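Local coordinates for peptidoglycan recognition protein 3 (Branchiostoma belcheri tsingtauense, PDB 4Z8I), which probably hydrolyses the bond between N-acetylmuramic acid and L-alanine in bacterial peptidoglycan as a zinc-dependent amidase fused to a chitin-binding domain, at residues N80-L85 with W144-A149; V91-A96 with A149-V154; I161-D166 with S175-A180; Y197-H202 with K220-Y225. One frame throughout, in Å; residues are numbered along the deposited sequence.

How the contacts relate
Contacts 2, 3 and 4 share the mixed beta sheet of the amidase fold, in which strand 87-94 lies between strands 158-163 and 197-201. Contacts 2 and 4 meet at the zinc ion, to which they supply His93 and His202, with Cys210 as the third protein ligand; their centres are about 13 Å apart. His93 N lies 2.7 Å from Ile161 O, probably hydrogen-bonded, which ties contact 2 to contact 3. Trp222 of contact 4 packs on Phe163 and Ile177 of contact 3. Contact 1 lies at the surface, its centre about 14 Å from that of contact 2, and its second segment continues through the shared Ala149 into the 149-154 segment.

Contact 1 (N80-L85 with W144-A149); sequences NVFLSL and WDRRGA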
loop_
_atom_site.group_PDB
_atom_site.type_symbol
_atom_site.label_atom_id
_atom_site.label_comp_id
_atom_site.label_asym_id
_atom_site.label_seq_id
_atom_site.Cartn_x
_atom_site.Cartn_y
_atom_site.Cartn_z
ATOM N N ASN A 80 10.812 -1.302 -19.715
ATOM C CA ASN A 80 11.272 -2.539 -19.104
ATOM C C ASN A 80 12.614 -2.416 -18.381
ATOM O O ASN A 80 13.477 -3.286 -18.508
ATOM C CB ASN A 80 11.318 -3.655 -20.152
ATOM C CG ASN A 80 9.996 -3.821 -20.883
ATOM O OD1 ASN A 80 9.050 -4.413 -20.356
ATOM N ND2 ASN A 80 9.926 -3.300 -22.102
ATOM N N VAL A 81 12.782 -1.338 -17.620
ATOM C CA VAL A 81 13.956 -1.176 -16.768
ATOM C C VAL A 81 13.645 -1.712 -15.375
ATOM O O VAL A 81 12.920 -1.084 -14.600
ATOM C CB VAL A 81 14.403 0.291 -16.696
ATOM C CG1 VAL A 81 15.568 0.448 -15.735
ATOM C CG2 VAL A 81 14.792 0.779 -18.077
ATOM N N PHE A 82 14.197 -2.880 -15.062
ATOM C CA PHE A 82 13.776 -3.623 -13.878
ATOM C C PHE A 82 14.518 -3.270 -12.589
ATOM O O PHE A 82 15.724 -3.021 -12.594
ATOM C CB PHE A 82 13.842 -5.129 -14.144
ATOM C CG PHE A 82 13.001 -5.568 -15.305
ATOM C CD1 PHE A 82 11.626 -5.682 -15.176
ATOM C CD2 PHE A 82 13.580 -5.857 -16.528
ATOM C CE1 PHE A 82 10.848 -6.076 -16.245
ATOM C CE2 PHE A 82 12.807 -6.252 -17.599
ATOM C CZ PHE A 82 11.439 -6.361 -17.458
ATOM N N LEU A 83 13.771 -3.249 -11.491
ATOM C CA LEU A 83 14.335 -3.032 -10.166
ATOM C C LEU A 83 15.045 -4.282 -9.682
ATOM O O LEU A 83 14.613 -5.398 -9.968
ATOM C CB LEU A 83 13.228 -2.683 -9.173
ATOM C CG LEU A 83 12.756 -1.235 -9.143
ATOM C CD1 LEU A 83 11.512 -1.104 -8.288
ATOM C CD2 LEU A 83 13.864 -0.348 -8.612
ATOM N N SER A 84 16.138 -4.093 -8.951
ATOM C CA SER A 84 16.762 -5.198 -8.245
ATOM C C SER A 84 15.879 -5.543 -7.051
ATOM O O SER A 84 15.642 -4.703 -6.184
ATOM C CB SER A 84 18.163 -4.814 -7.778
ATOM O OG SER A 84 18.825 -5.919 -7.189
ATOM N N LEU A 85 15.379 -6.772 -7.020
ATOM C CA LEU A 85 14.494 -7.200 -5.943
ATOM C C LEU A 85 15.254 -8.052 -4.931
ATOM O O LEU A 85 16.204 -8.746 -5.292
ATOM C CB LEU A 85 13.288 -7.957 -6.512
ATOM C CG LEU A 85 12.376 -7.145 -7.436
ATOM C CD1 LEU A 85 11.289 -8.012 -8.042
ATOM C CD2 LEU A 85 11.762 -5.975 -6.689
ATOM N N TRP A 144 5.707 -3.684 -9.320
ATOM C CA TRP A 144 6.722 -4.154 -8.387
ATOM C C TRP A 144 8.099 -4.209 -9.024
ATOM O O TRP A 144 9.108 -3.922 -8.377
ATOM C CB TRP A 144 6.379 -5.566 -7.902
ATOM C CG TRP A 144 5.051 -5.694 -7.237
ATOM C CD1 TRP A 144 3.947 -6.336 -7.721
ATOM C CD2 TRP A 144 4.686 -5.177 -5.954
ATOM N NE1 TRP A 144 2.915 -6.244 -6.818
ATOM C CE2 TRP A 144 3.344 -5.538 -5.725
ATOM C CE3 TRP A 144 5.364 -4.440 -4.980
ATOM C CZ2 TRP A 144 2.667 -5.185 -4.558
ATOM C CZ3 TRP A 144 4.690 -4.090 -3.824
ATOM C CH2 TRP A 144 3.357 -4.461 -3.623
ATOM N N ASP A 145 8.131 -4.586 -10.298
ATOM C CA ASP A 145 9.359 -5.057 -10.923
ATOM C C ASP A 145 10.113 -4.016 -11.745
ATOM O O ASP A 145 11.253 -4.250 -12.140
ATOM C CB ASP A 145 9.051 -6.288 -11.782
ATOM C CG ASP A 145 8.364 -7.387 -10.995
ATOM O OD1 ASP A 145 8.561 -7.446 -9.764
ATOM O OD2 ASP A 145 7.626 -8.191 -11.604
ATOM N N ARG A 146 9.487 -2.871 -11.997
ATOM C CA ARG A 146 10.097 -1.858 -12.857
ATOM C C ARG A 146 10.561 -0.624 -12.089
ATOM O O ARG A 146 9.896 -0.174 -11.154
ATOM C CB ARG A 146 9.137 -1.472 -13.989
ATOM C CG ARG A 146 9.124 -2.481 -15.130
ATOM C CD ARG A 146 7.835 -2.448 -15.945
ATOM N NE ARG A 146 7.875 -3.428 -17.032
ATOM C CZ ARG A 146 7.545 -4.711 -16.897
ATOM N NH1 ARG A 146 7.141 -5.176 -15.722
ATOM N NH2 ARG A 146 7.619 -5.533 -17.935
ATOM N N ARG A 147 11.714 -0.090 -12.484
ATOM C CA ARG A 147 12.249 1.117 -11.862
ATOM C C ARG A 147 11.327 2.306 -12.094
ATOM O O ARG A 147 10.920 2.574 -13.222
ATOM C CB ARG A 147 13.637 1.442 -12.411
ATOM C CG ARG A 147 14.207 2.746 -11.868
ATOM C CD ARG A 147 15.367 3.240 -12.707
ATOM N NE ARG A 147 16.475 2.292 -12.716
ATOM C CZ ARG A 147 17.571 2.436 -13.453
ATOM N NH1 ARG A 147 17.702 3.492 -14.244
ATOM N NH2 ARG A 147 18.533 1.525 -13.403
ATOM N N GLY A 148 11.004 3.024 -11.025
ATOM C CA GLY A 148 10.129 4.176 -11.137
ATOM C C GLY A 148 10.877 5.459 -11.430
ATOM O O GLY A 148 12.107 5.479 -11.499
ATOM N N ALA A 149 10.120 6.536 -11.612
ATOM C CA ALA A 149 10.689 7.864 -11.782
ATOM C C ALA A 149 9.956 8.838 -10.869
ATOM O O ALA A 149 9.216 9.707 -11.334
ATOM C CB ALA A 149 10.585 8.303 -13.230
#
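In both Phe82 and Arg146 CG stands anti to the carbonyl carbon (chi1 -58° and -79°), and the two side chains set off side by side in the same direction. The chain of Arg146 is extended from CG to NE, and Phe82 CE1 sits over the centre of its guanidinium, 3.6 Å from Arg146 CZ. Ring and guanidinium planes are steeply inclined, 68° apart. Near the guanidinium plane, Arg146 NH2 gives a nearly straight hydrogen bond to Asn80 OD1 at 3.0 Å; Arg146 NE is taken by Tyr79 O. The backbones form a single antiparallel bridge with Phe82 and Arg146 as its non-hydrogen-bonded pair: Arg147 N bonds Val81 O at 2.6 Å and Leu83 N bonds Asp145 O at 2.8 Å. Two surface loops of the amidase fold are joined here, one leading into strand 87-94, the other connecting strands 138-140 and 158-163. On Val81, CG1 rests over the centre of the Arg147 guanidinium, 3.6 Å from Arg147 CZ. The buried Leu83 lays CG against Arg147 CA at 3.6 Å. Leu85 CD1 approaches Asp145 OD1, whose salt bridge goes to Lys192.

Contact 2 (V91-A96 with A149-V154); sequences VIHHSA and AHALNV. With ZN (zinc ion), chain B.
His93 and His150 meet in the zinc site of the amidase fold, the first as a metal ligand and the second as a second-shell partner. His93, on strand 87-94, binds zinc through ND1 at 2.0 Å; His202, Cys210 and a water at 1.9 Å from the zinc complete the coordination. The far nitrogen of the same ring, His93 NE2, donates a hydrogen bond to His150 ND1 at 2.9 Å, bent to 145° at the hydrogen. Each partner lies somewhat out of the other's ring plane, and the rings meet rim to rim with their planes 80° apart. Together with the zinc bond, this hydrogen bond would hold the His93 ring by both nitrogens. His150 reaches it with CG tucked between its own backbone N and carbonyl carbon (chi1 58°), on a loop whose backbone is held in part by Asn155, which bonds His150 N and Ala151 N through OD1. The rest of the contact, equally buried, is apolar. Val91 CB lies 3.9 Å from His150 CE1, and Val91 CG2 slides past Val154 CG1, running the opposite way, at 3.6 Å.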
loop_
_atom_site.group_PDB
_atom_site.type_symbol
_atom_site.label_atom_id
_atom_site.label_comp_id
_atom_site.label_asym_id
_atom_site.label_seq_id
_atom_site.Cartn_x
_atom_site.Cartn_y
_atom_site.Cartn_z
ATOM N N VAL A 91 8.998 4.876 -0.637
ATOM C CA VAL A 91 8.852 6.330 -0.638
ATOM C C VAL A 91 7.392 6.712 -0.859
ATOM O O VAL A 91 6.743 6.208 -1.778
ATOM C CB VAL A 91 9.738 6.986 -1.717
ATOM C CG1 VAL A 91 9.661 8.496 -1.628
ATOM C CG2 VAL A 91 11.176 6.532 -1.560
ATOM N N ILE A 92 6.878 7.596 -0.009
ATOM C CA ILE A 92 5.479 8.002 -0.081
ATOM C C ILE A 92 5.331 9.368 -0.752
ATOM O O ILE A 92 6.037 10.320 -0.410
ATOM C CB ILE A 92 4.836 8.036 1.317
ATOM C CG1 ILE A 92 4.930 6.659 1.975
ATOM C CG2 ILE A 92 3.384 8.490 1.234
ATOM C CD1 ILE A 92 4.171 5.574 1.235
ATOM N N HIS A 93 4.408 9.454 -1.707
ATOM C CA HIS A 93 4.201 10.679 -2.470
ATOM C C HIS A 93 2.767 11.167 -2.347
ATOM O O HIS A 93 1.873 10.397 -1.994
ATOM C CB HIS A 93 4.515 10.436 -3.947
ATOM C CG HIS A 93 5.966 10.213 -4.231
ATOM N ND1 HIS A 93 6.826 11.240 -4.550
ATOM C CD2 HIS A 93 6.709 9.081 -4.248
ATOM C CE1 HIS A 93 8.036 10.753 -4.749
ATOM N NE2 HIS A 93 7.993 9.445 -4.570
ATOM N N HIS A 94 2.547 12.448 -2.632
ATOM C CA HIS A 94 1.192 12.937 -2.866
ATOM C C HIS A 94 1.092 13.514 -4.275
ATOM O O HIS A 94 2.093 13.930 -4.857
ATOM C CB HIS A 94 0.718 13.924 -1.781
ATOM C CG HIS A 94 1.232 15.324 -1.940
ATOM N ND1 HIS A 94 0.543 16.421 -1.465
ATOM C CD2 HIS A 94 2.370 15.807 -2.495
ATOM C CE1 HIS A 94 1.227 17.519 -1.734
ATOM N NE2 HIS A 94 2.338 17.175 -2.360
ATOM N N SER A 95 -0.111 13.503 -4.833
ATOM C CA SER A 95 -0.320 13.980 -6.193
ATOM C C SER A 95 -0.154 15.495 -6.274
ATOM O O SER A 95 0.145 16.032 -7.340
ATOM C CB SER A 95 -1.715 13.584 -6.681
ATOM O OG SER A 95 -2.038 14.222 -7.900
ATOM N N ALA A 96 -0.337 16.166 -5.137
ATOM C CA ALA A 96 -0.459 17.622 -5.093
ATOM C C ALA A 96 -1.486 18.081 -6.120
ATOM O O ALA A 96 -1.297 19.088 -6.801
ATOM C CB ALA A 96 0.884 18.294 -5.330
ATOM N N ALA A 149 10.120 6.536 -11.612
ATOM C CA ALA A 149 10.689 7.864 -11.782
ATOM C C ALA A 149 9.956 8.838 -10.869
ATOM O O ALA A 149 9.216 9.707 -11.334
ATOM C CB ALA A 149 10.585 8.303 -13.230
ATOM N N HIS A 150 10.168 8.682 -9.565
ATOM C CA HIS A 150 9.448 9.460 -8.562
ATOM C C HIS A 150 10.381 10.173 -7.584
ATOM O O HIS A 150 9.998 11.168 -6.969
ATOM C CB HIS A 150 8.479 8.556 -7.793
ATOM C CG HIS A 150 9.143 7.400 -7.108
ATOM N ND1 HIS A 150 9.689 7.495 -5.846
ATOM C CD2 HIS A 150 9.347 6.123 -7.510
ATOM C CE1 HIS A 150 10.201 6.328 -5.499
ATOM N NE2 HIS A 150 10.006 5.477 -6.492
ATOM N N ALA A 151 11.600 9.661 -7.439
ATOM C CA ALA A 151 12.583 10.260 -6.540
ATOM C C ALA A 151 14.001 9.907 -6.974
ATOM O O ALA A 151 14.462 8.781 -6.766
ATOM C CB ALA A 151 12.337 9.813 -5.112
ATOM N N LEU A 152 14.687 10.889 -7.552
ATOM C CA LEU A 152 15.968 10.688 -8.232
ATOM C C LEU A 152 17.025 9.950 -7.409
ATOM O O LEU A 152 17.692 9.044 -7.914
ATOM C CB LEU A 152 16.529 12.036 -8.694
ATOM C CG LEU A 152 17.490 12.005 -9.886
ATOM C CD1 LEU A 152 16.717 12.037 -11.198
ATOM C CD2 LEU A 152 18.503 13.144 -9.821
ATOM N N ASN A 153 17.179 10.340 -6.149
ATOM C CA ASN A 153 18.200 9.747 -5.288
ATOM C C ASN A 153 17.968 8.269 -4.960
ATOM O O ASN A 153 18.880 7.590 -4.487
ATOM C CB ASN A 153 18.322 10.542 -3.980
ATOM C CG ASN A 153 19.060 11.859 -4.156
ATOM O OD1 ASN A 153 19.948 11.981 -4.999
ATOM N ND2 ASN A 153 18.698 12.853 -3.350
ATOM N N VAL A 154 16.760 7.769 -5.216
ATOM C CA VAL A 154 16.346 6.490 -4.646
ATOM C C VAL A 154 15.467 5.631 -5.577
ATOM O O VAL A 154 14.967 4.573 -5.180
ATOM C CB VAL A 154 15.651 6.725 -3.271
ATOM C CG1 VAL A 154 14.208 7.166 -3.458
ATOM C CG2 VAL A 154 15.734 5.494 -2.398
HETATM ZN ZN ZN B . 6.782 13.223 -4.270
HETATM O O HOH W 1 6.551 13.555 -6.181
#

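Contact 3 (I161-D166 with S175-A180); sequences ICFMGD and SAIAAA
Phe163 is the side chain that packs strand 158-163 onto helix 174-190, the helix that follows it in the alpha/beta amidase fold and covers one face of the central sheet. Strand and helix segments run antiparallel, at 175°, with their axes 10.3 Å apart, and Ala176 and Ala180, on the helix face turned to the strand, meet the ring with their methyls. Phe163 leaves its backbone toward the helix, with CG anti to the carbonyl carbon (chi1 -72°). The outer end of the ring makes the close part of the contact: CZ of Phe163 lies 3.4 Å from Ala180 CB, and CE2 of Phe163 is 4.1 Å from Ala176 CB, one helical turn earlier. The same CE2 is 3.7 Å from Ala176 O, an oxygen already used within the helix by Ala180 N. Trp222, Ile92 and Val132 also pack on Phe163, so its ring is enclosed in the core between helix and sheet. The fit is looser at Ile161, where CD1 comes no nearer than 4.5 Å to Ala180 O. On the outer side of the helix Ala178 is exposed and directed away from the strand. Ile177 also leaves its backbone away from the strand, yet the end of its chain turns back, CD1 lying 3.9 Å from Phe163 CE2.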
loop_
_atom_site.group_PDB
_atom_site.type_symbol
_atom_site.label_atom_id
_atom_site.label_comp_id
_atom_site.label_asym_id
_atom_site.label_seq_id
_atom_site.Cartn_x
_atom_site.Cartn_y
_atom_site.Cartn_z
ATOM N N ILE A 161 4.954 5.015 -3.986
ATOM C CA ILE A 161 3.503 5.019 -3.832
ATOM C C ILE A 161 2.997 6.449 -3.731
ATOM O O ILE A 161 3.445 7.211 -2.872
ATOM C CB ILE A 161 3.058 4.269 -2.570
ATOM C CG1 ILE A 161 3.547 2.821 -2.605
ATOM C CG2 ILE A 161 1.545 4.318 -2.433
ATOM C CD1 ILE A 161 3.208 2.036 -1.357
ATOM N N CYS A 162 2.062 6.812 -4.602
ATOM C CA CYS A 162 1.539 8.173 -4.608
ATOM C C CYS A 162 0.057 8.226 -4.270
ATOM O O CYS A 162 -0.763 7.638 -4.966
ATOM C CB CYS A 162 1.782 8.832 -5.965
ATOM S SG CYS A 162 1.110 10.497 -6.095
ATOM N N PHE A 163 -0.282 8.932 -3.196
ATOM C CA PHE A 163 -1.677 9.190 -2.873
ATOM C C PHE A 163 -2.177 10.271 -3.815
ATOM O O PHE A 163 -1.484 11.260 -4.049
ATOM C CB PHE A 163 -1.821 9.661 -1.426
ATOM C CG PHE A 163 -1.588 8.584 -0.409
ATOM C CD1 PHE A 163 -0.305 8.129 -0.138
ATOM C CD2 PHE A 163 -2.651 8.038 0.293
ATOM C CE1 PHE A 163 -0.091 7.142 0.801
ATOM C CE2 PHE A 163 -2.442 7.051 1.235
ATOM C CZ PHE A 163 -1.162 6.605 1.491
ATOM N N MET A 164 -3.371 10.085 -4.367
ATOM C CA MET A 164 -3.931 11.086 -5.267
ATOM C C MET A 164 -4.711 12.161 -4.517
ATOM O O MET A 164 -5.805 11.916 -4.003
ATOM C CB MET A 164 -4.780 10.434 -6.357
ATOM C CG MET A 164 -3.941 9.681 -7.372
ATOM S SD MET A 164 -4.902 8.999 -8.726
ATOM C CE MET A 164 -5.920 7.815 -7.846
ATOM N N GLY A 165 -4.125 13.353 -4.458
ATOM C CA GLY A 165 -4.715 14.483 -3.765
ATOM C C GLY A 165 -3.637 15.405 -3.228
ATOM O O GLY A 165 -2.444 15.147 -3.407
ATOM N N ASP A 166 -4.054 16.486 -2.578
ATOM C CA ASP A 166 -3.123 17.397 -1.925
ATOM C C ASP A 166 -3.327 17.291 -0.423
ATOM O O ASP A 166 -4.407 17.593 0.086
ATOM C CB ASP A 166 -3.360 18.836 -2.385
ATOM C CG ASP A 166 -2.234 19.774 -1.985
ATOM O OD1 ASP A 166 -1.366 19.370 -1.181
ATOM O OD2 ASP A 166 -2.217 20.924 -2.469
ATOM N N SER A 175 -9.459 4.680 4.294
ATOM C CA SER A 175 -9.397 3.587 3.326
ATOM C C SER A 175 -8.160 3.689 2.435
ATOM O O SER A 175 -7.581 2.675 2.047
ATOM C CB SER A 175 -10.666 3.546 2.473
ATOM O OG SER A 175 -10.844 4.755 1.762
ATOM N N ALA A 176 -7.756 4.915 2.117
ATOM C CA ALA A 176 -6.556 5.136 1.316
ATOM C C ALA A 176 -5.306 4.706 2.083
ATOM O O ALA A 176 -4.446 3.996 1.549
ATOM C CB ALA A 176 -6.460 6.594 0.899
ATOM N N ILE A 177 -5.222 5.137 3.340
ATOM C CA ILE A 177 -4.129 4.763 4.231
ATOM C C ILE A 177 -4.047 3.246 4.383
ATOM O O ILE A 177 -2.977 2.645 4.234
ATOM C CB ILE A 177 -4.325 5.376 5.629
ATOM C CG1 ILE A 177 -4.687 6.862 5.528
ATOM C CG2 ILE A 177 -3.090 5.158 6.486
ATOM C CD1 ILE A 177 -3.618 7.720 4.893
ATOM N N ALA A 178 -5.190 2.637 4.684
ATOM C CA ALA A 178 -5.285 1.190 4.835
ATOM C C ALA A 178 -4.833 0.469 3.574
ATOM O O ALA A 178 -4.125 -0.539 3.641
ATOM C CB ALA A 178 -6.704 0.795 5.186
ATOM N N ALA A 179 -5.243 0.993 2.423
ATOM C CA ALA A 179 -4.866 0.402 1.144
ATOM C C ALA A 179 -3.359 0.479 0.908
ATOM O O ALA A 179 -2.756 -0.474 0.415
ATOM C CB ALA A 179 -5.616 1.066 0.010
ATOM N N ALA A 180 -2.755 1.612 1.256
ATOM C CA ALA A 180 -1.308 1.768 1.101
ATOM C C ALA A 180 -0.535 0.821 2.015
ATOM O O ALA A 180 0.409 0.149 1.580
ATOM C CB ALA A 180 -0.899 3.200 1.363
#

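Contact 4 (Y197-H202 with K220-Y225); sequences YSLYGH and KSWGRY. With ZN (zinc ion), chain B.
Trp222, the first residue of this tail to meet strand 197-201, puts its CB 3.7 Å from Leu199 CD2, with the same methyl near the six-membered ring at CE3. Its indole N-H is engaged elsewhere, by Asp218. A type II beta turn runs from Trp222 to Tyr225 with Gly223 and Arg224 at its corners, which places Arg224 against Tyr197 on an edge strand of the amidase sheet. Arg224 holds Tyr197 in two ways. Its NE donates to Tyr197 O at 2.6 Å, on a lone pair, in the guanidinium plane and nearly straight at 162°. Its CD sits over one face of the Tyr197 ring, offset toward the rim, in a CH-pi contact 4.1 Å from the centroid; bends at chi2 and chi3 shape the chain that reaches the carbonyl. The backbone adds Leu199 N to Arg224 O at 2.8 Å. Tyr225 forms a single bridge with Leu199; its CG is anti to its backbone N (chi1 179°), and CD1 of its ring lies 3.3 Å from Leu199 O. At the far end of that ring Tyr225 OH bonds Asp204 OD2, which also accepts Gly201 N. His202, directly after Gly201, binds zinc through ND1 at 2.0 Å. The Tyr197 carbonyl is thus gripped by the NE of a charged guanidinium, while one carboxylate oxygen joins the Tyr225 hydroxyl to the backbone N-H just before a metal ligand.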
loop_
_atom_site.group_PDB
_atom_site.type_symbol
_atom_site.label_atom_id
_atom_site.label_comp_id
_atom_site.label_asym_id
_atom_site.label_seq_id
_atom_site.Cartn_x
_atom_site.Cartn_y
_atom_site.Cartn_z
ATOM N N TYR A 197 12.432 -3.195 5.672
ATOM C CA TYR A 197 12.417 -2.054 4.765
ATOM C C TYR A 197 12.383 -0.734 5.528
ATOM O O TYR A 197 12.016 -0.694 6.700
ATOM C CB TYR A 197 11.229 -2.142 3.795
ATOM C CG TYR A 197 9.882 -1.846 4.414
ATOM C CD1 TYR A 197 9.378 -0.550 4.441
ATOM C CD2 TYR A 197 9.104 -2.864 4.955
ATOM C CE1 TYR A 197 8.151 -0.271 5.002
ATOM C CE2 TYR A 197 7.872 -2.594 5.519
ATOM C CZ TYR A 197 7.403 -1.296 5.539
ATOM O OH TYR A 197 6.179 -1.018 6.095
ATOM N N SER A 198 12.770 0.343 4.854
ATOM C CA SER A 198 12.694 1.672 5.443
ATOM C C SER A 198 11.626 2.494 4.736
ATOM O O SER A 198 11.538 2.486 3.508
ATOM C CB SER A 198 14.049 2.378 5.365
ATOM O OG SER A 198 15.017 1.706 6.147
ATOM N N LEU A 199 10.813 3.201 5.512
ATOM C CA LEU A 199 9.749 4.021 4.948
ATOM C C LEU A 199 10.153 5.492 4.928
ATOM O O LEU A 199 10.526 6.055 5.958
ATOM C CB LEU A 199 8.453 3.844 5.746
ATOM C CG LEU A 199 7.234 4.633 5.262
ATOM C CD1 LEU A 199 6.643 4.002 4.015
ATOM C CD2 LEU A 199 6.187 4.739 6.355
ATOM N N TYR A 200 10.079 6.111 3.755
ATOM C CA TYR A 200 10.411 7.526 3.616
ATOM C C TYR A 200 9.231 8.313 3.066
ATOM O O TYR A 200 8.404 7.776 2.327
ATOM C CB TYR A 200 11.594 7.723 2.658
ATOM C CG TYR A 200 12.873 7.024 3.043
ATOM C CD1 TYR A 200 13.046 5.667 2.808
ATOM C CD2 TYR A 200 13.925 7.728 3.611
ATOM C CE1 TYR A 200 14.220 5.030 3.151
ATOM C CE2 TYR A 200 15.105 7.094 3.956
ATOM C CZ TYR A 200 15.246 5.745 3.721
ATOM O OH TYR A 200 16.412 5.102 4.055
ATOM N N GLY A 201 9.158 9.589 3.424
ATOM C CA GLY A 201 8.342 10.530 2.681
ATOM C C GLY A 201 9.232 11.076 1.583
ATOM O O GLY A 201 10.455 10.973 1.680
ATOM N N HIS A 202 8.644 11.647 0.537
ATOM C CA HIS A 202 9.436 12.180 -0.570
ATOM C C HIS A 202 10.392 13.272 -0.087
ATOM O O HIS A 202 11.534 13.350 -0.537
ATOM C CB HIS A 202 8.523 12.715 -1.674
ATOM C CG HIS A 202 9.245 13.092 -2.930
ATOM N ND1 HIS A 202 8.636 13.771 -3.963
ATOM C CD2 HIS A 202 10.522 12.876 -3.327
ATOM C CE1 HIS A 202 9.506 13.962 -4.938
ATOM N NE2 HIS A 202 10.659 13.430 -4.576
ATOM N N LYS A 220 4.590 8.980 9.923
ATOM C CA LYS A 220 5.548 8.802 11.010
ATOM C C LYS A 220 5.053 7.696 11.931
ATOM O O LYS A 220 5.841 6.934 12.493
ATOM C CB LYS A 220 5.696 10.087 11.819
ATOM C CG LYS A 220 5.854 11.342 10.991
ATOM C CD LYS A 220 7.289 11.571 10.571
ATOM C CE LYS A 220 7.750 12.944 11.023
ATOM N NZ LYS A 220 6.662 13.951 10.872
ATOM N N SER A 221 3.733 7.623 12.079
ATOM C CA SER A 221 3.098 6.631 12.936
ATOM C C SER A 221 3.055 5.253 12.281
ATOM O O SER A 221 2.742 4.260 12.940
ATOM C CB SER A 221 1.681 7.076 13.299
ATOM O OG SER A 221 0.860 7.142 12.146
ATOM N N TRP A 222 3.356 5.191 10.986
ATOM C CA TRP A 222 3.408 3.908 10.292
ATOM C C TRP A 222 4.642 3.167 10.769
ATOM O O TRP A 222 5.604 3.782 11.228
ATOM C CB TRP A 222 3.476 4.076 8.769
ATOM C CG TRP A 222 2.320 4.807 8.138
ATOM C CD1 TRP A 222 1.397 5.594 8.766
ATOM C CD2 TRP A 222 1.970 4.815 6.746
ATOM N NE1 TRP A 222 0.502 6.096 7.851
ATOM C CE2 TRP A 222 0.830 5.630 6.605
ATOM C CE3 TRP A 222 2.512 4.212 5.607
ATOM C CZ2 TRP A 222 0.222 5.858 5.370
ATOM C CZ3 TRP A 222 1.906 4.440 4.382
ATOM C CH2 TRP A 222 0.775 5.255 4.273
ATOM N N GLY A 223 4.615 1.845 10.666
ATOM C CA GLY A 223 5.762 1.047 11.044
ATOM C C GLY A 223 6.925 1.237 10.092
ATOM O O GLY A 223 6.730 1.428 8.890
ATOM N N ARG A 224 8.133 1.199 10.648
ATOM C CA ARG A 224 9.379 1.223 9.878
ATOM C C ARG A 224 9.696 2.553 9.191
ATOM O O ARG A 224 10.442 2.584 8.212
ATOM C CB ARG A 224 9.432 0.068 8.867
ATOM C CG ARG A 224 9.189 -1.298 9.487
ATOM C CD ARG A 224 9.939 -2.392 8.747
ATOM N NE ARG A 224 11.381 -2.166 8.774
ATOM C CZ ARG A 224 12.177 -2.543 9.769
ATOM N NH1 ARG A 224 11.674 -3.168 10.824
ATOM N NH2 ARG A 224 13.477 -2.293 9.711
ATOM N N TYR A 225 9.145 3.648 9.705
ATOM C CA TYR A 225 9.547 4.964 9.226
ATOM C C TYR A 225 10.972 5.253 9.697
ATOM O O TYR A 225 11.302 5.034 10.863
ATOM C CB TYR A 225 8.589 6.055 9.710
ATOM C CG TYR A 225 8.991 7.431 9.239
ATOM C CD1 TYR A 225 8.678 7.863 7.956
ATOM C CD2 TYR A 225 9.702 8.293 10.067
ATOM C CE1 TYR A 225 9.052 9.117 7.513
ATOM C CE2 TYR A 225 10.081 9.550 9.632
ATOM C CZ TYR A 225 9.753 9.954 8.354
ATOM O OH TYR A 225 10.127 11.200 7.913
HETATM ZN ZN ZN B . 6.782 13.223 -4.270
HETATM O O HOH W 1 6.551 13.555 -6.181
#